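Local structure of uncharacterized protein (Nostoc punctiforme, 2R3S) at the interface of chains A and B. The protein is a putative O-methyltransferase that probably transfers a methyl group from S-adenosylmethionine to a hydroxyl group of an acceptor whose identity the structure alone does not show. Numbering follows the deposited sequence. Chains: chain A/B, uncharacterized protein.

Contact 1: the interface of chains A and B. Residues chain A 9-10, 13-14, 16; chain B 19-20, 23, 66, 68.
A:Thr13 and B:Phe68 meet tip to tip, and their first torsions set up the meeting. In A:Thr13 the hydroxyl OG1 stands anti to the carbonyl carbon (chi1 -54°), which turns it back along helix 8-14, while methyl CG2 points toward chain B. The ring of B:Phe68, swung beside its own backbone N (chi1 -74°), presents its rim to that helix. Of the threonine atoms, OG1 comes nearest the ring tip, 3.5 Å from B:Phe68 CZ, a contact and not a bond; A:Thr13 CB and A:Phe10 CA lie at the ring edge, in plane. A:Leu9 CD2 sits over the centre of one face, 4.0 Å above the plane; B:Ile23 CD1 covers the opposite face nearer the rim, so the ring is held between a methyl of each chain. Threonine suits its place because it can do two jobs: OG1 is paired within its own helix, donating to A:Leu9 O over 2.6 Å from above the carbonyl plane, and CG2 is left to pack on B:Ile23 CB at 3.8 Å and on the CB of B:Arg19. Beside this apolar patch, B:Ser20 addresses the C-terminal end of helix 8-14. Its small hydroxyl OG donates hydrogen bonds to A:Thr13 O at 2.8 Å, nearly along the C=O axis (165°), and to A:Val14 O at 2.9 Å, from above that carbonyl's plane; its single hydrogen must be shared between them. B:Ile23 CG1 packs at 3.7 Å against A:Phe10 CD1, the side chains crossing at about a right angle. Together these contacts dock the N-terminal helix of one subunit onto the other, probably stabilising the dimer typical of this O-methyltransferase family.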
# COMPACT_ATOMS: atom_id res chain seq x y z
N LEU A 9 9.74 2.08 9.14
CA LEU A 9 9.36 2.58 7.81
C LEU A 9 9.32 1.44 6.81
O LEU A 9 8.35 1.28 6.04
CB LEU A 9 10.31 3.69 7.32
CG LEU A 9 9.98 4.39 5.98
CD1 LEU A 9 8.57 4.97 5.92
CD2 LEU A 9 11.01 5.46 5.64
N PHE A 10 10.39 0.67 6.80
CA PHE A 10 10.48 -0.49 5.92
C PHE A 10 9.25 -1.38 6.06
O PHE A 10 8.60 -1.69 5.09
CB PHE A 10 11.73 -1.30 6.20
CG PHE A 10 11.81 -2.57 5.42
CD1 PHE A 10 11.76 -2.55 4.03
CD2 PHE A 10 11.96 -3.79 6.05
CE1 PHE A 10 11.83 -3.71 3.31
CE2 PHE A 10 12.05 -4.95 5.33
CZ PHE A 10 11.99 -4.92 3.97
N THR A 13 5.93 0.20 5.10
CA THR A 13 5.93 0.26 3.63
C THR A 13 5.71 -1.09 3.00
O THR A 13 4.87 -1.22 2.12
CB THR A 13 7.20 0.91 3.12
OG1 THR A 13 7.33 2.18 3.78
CG2 THR A 13 7.12 1.15 1.65
N VAL A 14 6.39 -2.12 3.47
CA VAL A 14 6.15 -3.46 2.93
C VAL A 14 4.66 -3.79 3.02
O VAL A 14 4.08 -4.25 2.04
CB VAL A 14 7.03 -4.54 3.62
CG1 VAL A 14 6.62 -5.98 3.17
CG2 VAL A 14 8.49 -4.28 3.29
N ALA A 16 2.01 -1.77 3.38
CA ALA A 16 1.12 -0.69 2.94
C ALA A 16 -0.02 -1.15 2.04
O ALA A 16 -1.08 -0.51 2.07
CB ALA A 16 1.95 0.49 2.25
N ARG B 19 3.46 1.78 -2.63
CA ARG B 19 4.63 1.91 -1.76
C ARG B 19 5.23 0.56 -1.52
O ARG B 19 6.43 0.42 -1.46
CB ARG B 19 4.29 2.53 -0.39
CG ARG B 19 3.77 3.97 -0.40
CD ARG B 19 3.36 4.41 1.05
NE ARG B 19 2.43 5.53 1.04
N SER B 20 4.37 -0.43 -1.36
CA SER B 20 4.77 -1.80 -1.22
C SER B 20 5.46 -2.28 -2.47
O SER B 20 6.45 -2.95 -2.35
CB SER B 20 3.58 -2.70 -0.89
OG SER B 20 2.98 -2.25 0.30
N ILE B 23 9.05 -0.59 -2.63
CA ILE B 23 10.03 -1.15 -1.70
C ILE B 23 10.38 -2.59 -2.09
O ILE B 23 11.51 -3.03 -1.89
CB ILE B 23 9.58 -1.08 -0.21
CG1 ILE B 23 10.76 -1.31 0.72
CG2 ILE B 23 8.43 -2.08 0.08
CD1 ILE B 23 11.91 -0.29 0.56
N ILE B 66 8.99 8.89 -0.07
CA ILE B 66 8.39 8.14 1.03
C ILE B 66 9.39 7.90 2.20
O ILE B 66 9.04 7.26 3.19
CB ILE B 66 7.68 6.82 0.56
CG1 ILE B 66 8.66 5.80 -0.03
CG2 ILE B 66 6.56 7.09 -0.48
CD1 ILE B 66 7.96 4.48 -0.29
N PHE B 68 13.03 6.87 2.42
CA PHE B 68 14.11 5.88 2.54
C PHE B 68 15.50 6.39 2.25
O PHE B 68 16.47 5.73 2.60
CB PHE B 68 13.84 4.71 1.59
CG PHE B 68 12.78 3.83 2.05
CD1 PHE B 68 13.05 2.84 2.98
CD2 PHE B 68 11.47 4.02 1.62
CE1 PHE B 68 12.06 2.02 3.44
CE2 PHE B 68 10.46 3.20 2.08
CZ PHE B 68 10.76 2.20 3.00

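Contact 2: the interface of chains A and B. Residues chain A 23, 27, 68, 86, 95, 98; chain B 9-10, 13-14.
B:Phe10 pushes its ring into an apolar pocket of chain A, where A:Leu86 CD2 lies over one face, 3.8 Å from the ring centroid, in a CH-pi contact. A:Ile23 CG1 meets the ring at its edge, in plane, 3.8 Å from B:Phe10 CD1. At the tip, A:Gly95 CA approaches B:Phe10 CZ to 3.8 Å; having no side chain, the glycine lets the ring come up against its backbone. A:Ile98 CG2 packs near the same tip. A flat, wide phenylalanine suits this slot because methyls can cover its faces while its rim reaches several walls. An alanine here would probably leave A:Leu86 CD2 without its aromatic partner and open a gap between A:Ile23 and A:Gly95. A:Phe68 also touches chain B directly, meeting B:Thr13 tip to tip: its edge carries B:Phe10 CA and B:Thr13 CB in plane, with A:Phe68 CZ 3.6 Å from B:Thr13 CB, and B:Leu9 CD2 lies over the centre of one face. The next layer positions both rings. A:Ile23 CD1 backs the other face of A:Phe68 toward the rim, and B:Thr13 OG1 is turned to its own helix by donating to B:Leu9 O at 2.6 Å. B:Phe10 CG is anti to its backbone N (chi1 169°), which carries the ring toward chain A. B:Val14 CG2, one turn later, backs the face opposite A:Leu86 and touches A:Ile23 CG2 at 3.8 Å, supporting the ring and sealing the seam. No polar group pairs across this patch; shape and apolar burial do the work. The pocket receives the partner's N-terminal helix, which likely contributes to the intertwined dimer expected of this O-methyltransferase family.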
# COMPACT_ATOMS: atom_id res chain seq x y z
N ILE A 23 -9.37 -0.07 2.73
CA ILE A 23 -10.24 1.02 2.26
C ILE A 23 -11.11 0.60 1.09
O ILE A 23 -12.25 1.04 0.97
CB ILE A 23 -9.47 2.34 1.92
CG1 ILE A 23 -10.45 3.53 1.92
CG2 ILE A 23 -8.73 2.24 0.58
CD1 ILE A 23 -11.22 3.70 3.20
N VAL A 27 -15.23 0.74 1.31
CA VAL A 27 -16.02 1.45 0.31
C VAL A 27 -17.04 0.54 -0.37
O VAL A 27 -18.22 0.91 -0.52
CB VAL A 27 -15.12 2.14 -0.76
CG1 VAL A 27 -15.97 2.58 -1.93
CG2 VAL A 27 -14.40 3.34 -0.14
N PHE A 68 -9.36 6.68 9.58
CA PHE A 68 -10.66 6.97 8.96
C PHE A 68 -11.83 7.16 9.95
O PHE A 68 -12.88 7.70 9.60
CB PHE A 68 -11.01 5.88 7.95
CG PHE A 68 -10.16 5.93 6.73
CD1 PHE A 68 -10.49 6.75 5.66
CD2 PHE A 68 -9.00 5.19 6.65
CE1 PHE A 68 -9.68 6.82 4.54
CE2 PHE A 68 -8.17 5.27 5.51
CZ PHE A 68 -8.53 6.08 4.47
N LEU A 86 -16.59 10.16 2.15
CA LEU A 86 -16.74 8.71 2.03
C LEU A 86 -18.13 8.18 2.35
O LEU A 86 -18.44 6.99 2.08
CB LEU A 86 -15.71 8.02 2.92
CG LEU A 86 -14.25 8.25 2.46
CD1 LEU A 86 -13.27 7.64 3.45
CD2 LEU A 86 -14.08 7.71 1.02
N GLY A 95 -15.75 8.35 -3.02
CA GLY A 95 -15.35 6.98 -2.80
C GLY A 95 -15.30 6.09 -4.03
O GLY A 95 -14.54 5.15 -4.04
N ILE A 98 -12.24 4.67 -6.64
CA ILE A 98 -11.54 3.37 -6.64
C ILE A 98 -11.86 2.53 -7.89
O ILE A 98 -11.12 1.62 -8.23
CB ILE A 98 -11.81 2.50 -5.35
CG1 ILE A 98 -13.29 2.06 -5.26
CG2 ILE A 98 -11.35 3.22 -4.08
CD1 ILE A 98 -13.53 0.87 -4.22
N LEU B 9 -6.15 11.61 3.01
CA LEU B 9 -5.99 10.30 3.66
C LEU B 9 -6.60 9.23 2.79
O LEU B 9 -5.96 8.20 2.54
CB LEU B 9 -6.64 10.26 5.05
CG LEU B 9 -6.47 8.96 5.86
CD1 LEU B 9 -5.02 8.63 6.14
CD2 LEU B 9 -7.25 9.09 7.13
N PHE B 10 -7.82 9.45 2.33
CA PHE B 10 -8.48 8.48 1.41
C PHE B 10 -7.60 8.12 0.18
O PHE B 10 -7.22 6.94 -0.05
CB PHE B 10 -9.85 9.00 0.96
CG PHE B 10 -10.46 8.19 -0.17
CD1 PHE B 10 -10.78 6.85 0.01
CD2 PHE B 10 -10.76 8.79 -1.40
CE1 PHE B 10 -11.37 6.11 -0.99
CE2 PHE B 10 -11.34 8.07 -2.42
CZ PHE B 10 -11.64 6.72 -2.22
N THR B 13 -4.27 6.35 1.09
CA THR B 13 -4.58 4.98 1.51
C THR B 13 -4.89 4.12 0.29
O THR B 13 -4.36 3.01 0.15
CB THR B 13 -5.75 4.98 2.52
OG1 THR B 13 -5.42 5.87 3.58
CG2 THR B 13 -6.03 3.61 3.09
N VAL B 14 -5.70 4.65 -0.62
CA VAL B 14 -6.07 3.94 -1.84
C VAL B 14 -4.83 3.56 -2.63
O VAL B 14 -4.74 2.47 -3.15
CB VAL B 14 -7.06 4.77 -2.74
CG1 VAL B 14 -7.19 4.18 -4.15
CG2 VAL B 14 -8.48 4.89 -2.09

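The centres of the C-alpha atoms of contact 1 and contact 2 lie about 19 Å apart, and the two-fold symmetry of the dimer relates them with the chains exchanged. Each inserts helix 8-14 of one subunit against the other, onto B:Ile23 and B:Phe68 in contact 1 and A:Ile23 and A:Phe68 in contact 2. They are halves of one repeated seat: the B:Ser20 bonds of contact 1 and the A:Leu86, A:Gly95 and A:Ile98 walls of contact 2 should each recur in the other. Because every subunit both gives and receives a helix, separating the chains would expose apolar surface at both sites.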